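Local coordinates for sensor protein qseC (Escherichia coli, PDB 3JZ3) that autophosphorylates on a histidine as the membrane sensor kinase of the QseB/QseC two-component system, which activates the flagella regulon, at the interface of chains A and B. Coordinates in Å, arbitrary orientation; residue numbers count along the deposited sequence, not the author numbering. Chains: chain A/B, Sensor protein qseC.

The interface of chains A and B. Residues chain A 41-42; chain B 30-31, 43, 46-47, 50.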
loop_
_atom_site.group_PDB
_atom_site.type_symbol
_atom_site.label_atom_id
_atom_site.label_comp_id
_atom_site.label_asym_id
_atom_site.label_seq_id
_atom_site.Cartn_x
_atom_site.Cartn_y
_atom_site.Cartn_z
ATOM N N LEU A 41 -2.168 -8.772 -7.594
ATOM C CA LEU A 41 -1.770 -7.378 -7.798
ATOM C C LEU A 41 -0.467 -7.071 -7.060
ATOM O O LEU A 41 -0.157 -7.702 -6.046
ATOM C CB LEU A 41 -2.875 -6.426 -7.333
ATOM N N LEU A 42 0.292 -6.108 -7.575
ATOM C CA LEU A 42 1.563 -5.722 -6.968
ATOM C C LEU A 42 1.549 -4.279 -6.464
ATOM O O LEU A 42 1.102 -3.368 -7.167
ATOM C CB LEU A 42 2.719 -5.931 -7.951
ATOM N N SER B 30 -6.504 -10.547 -3.695
ATOM C CA SER B 30 -5.259 -10.355 -2.942
ATOM C C SER B 30 -4.214 -9.496 -3.662
ATOM O O SER B 30 -4.122 -9.493 -4.894
ATOM C CB SER B 30 -4.649 -11.706 -2.542
ATOM O OG SER B 30 -5.328 -12.257 -1.426
ATOM N N ASP B 31 -3.427 -8.782 -2.860
ATOM C CA ASP B 31 -2.430 -7.836 -3.343
ATOM C C ASP B 31 -1.101 -8.064 -2.618
ATOM O O ASP B 31 -1.038 -8.023 -1.387
ATOM C CB ASP B 31 -2.941 -6.405 -3.119
ATOM C CG ASP B 31 -2.003 -5.338 -3.662
ATOM O OD1 ASP B 31 -0.783 -5.576 -3.772
ATOM O OD2 ASP B 31 -2.497 -4.233 -3.966
ATOM N N GLN B 43 -1.135 -5.399 -13.620
ATOM C CA GLN B 43 -0.951 -5.839 -12.231
ATOM C C GLN B 43 -0.407 -4.744 -11.305
ATOM O O GLN B 43 -0.747 -4.704 -10.118
ATOM C CB GLN B 43 -0.044 -7.074 -12.174
ATOM N N SER B 46 -3.218 -2.050 -10.890
ATOM C CA SER B 46 -4.237 -2.610 -9.999
ATOM C C SER B 46 -3.886 -2.427 -8.520
ATOM O O SER B 46 -4.753 -2.085 -7.715
ATOM C CB SER B 46 -4.463 -4.092 -10.316
ATOM O OG SER B 46 -5.243 -4.723 -9.316
ATOM N N GLY B 47 -2.621 -2.661 -8.175
ATOM C CA GLY B 47 -2.128 -2.454 -6.814
ATOM C C GLY B 47 -2.337 -1.029 -6.338
ATOM O O GLY B 47 -2.860 -0.797 -5.244
ATOM N N ARG B 50 -6.171 -0.199 -5.993
ATOM C CA ARG B 50 -6.782 -0.701 -4.764
ATOM C C ARG B 50 -6.384 0.117 -3.537
ATOM O O ARG B 50 -7.226 0.415 -2.694
ATOM C CB ARG B 50 -6.419 -2.168 -4.549
ATOM C CG ARG B 50 -7.043 -3.106 -5.556
ATOM C CD ARG B 50 -6.331 -4.436 -5.548
ATOM N NE ARG B 50 -6.874 -5.330 -6.561
ATOM C CZ ARG B 50 -6.578 -6.620 -6.665
ATOM N NH1 ARG B 50 -5.733 -7.191 -5.813
ATOM N NH2 ARG B 50 -7.138 -7.341 -7.627
#
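A:Leu41 lies between two pieces of chain B: the short stretch B:Ser30 and B:Asp31 on one flank, and helix 42-61 on the other. This patch of the phospho-acceptor (HisKA) region is part of a larger interface that is not an exact two-fold; histidine kinases typically dimerise through HisKA, so it may reflect the biological dimer. Packing is densest around CB of A:Leu41, the last side-chain atom modelled there. The guanidinium of B:Arg50 comes up to it with NH1, 3.3 Å from that CB, while B:Ser46 brings its hydroxyl OG to 3.5 Å from the same carbon. CA of B:Gly47 adds a backbone surface 4.1 Å from CB of A:Leu41. Within chain B, the B:Ser46 hydroxyl also sits over one face of the guanidinium, toward its rim. B:Arg50, extended from CG to NE, reaches from the helix to the B:Ser30 segment, where NH1 donates to the carbonyl O of B:Ser30 at 3.0 Å. That oxygen lies nearly in the guanidinium plane, although NH1 stands well above the carbonyl plane; the bond tethers the segment to the helix. The B:Ser30 oxygen also takes a weak bond from the backbone N of A:Leu41, part of a parallel bridge between A:Leu41 and B:Asp31. B:Asp31 is close too: CG, anti to the backbone N (chi1 -177°), puts the carboxylate on the A:Leu41 side, and OD1 comes 3.2 Å from O of A:Leu41, a doubtful meeting of two acceptors. The looser side is A:Leu42, burying 8 Å² against 71 Å² for A:Leu41; its backbone N donates almost straight (177° at H) to O of B:Gln43, 3.1 Å away and 47° off the carbonyl plane.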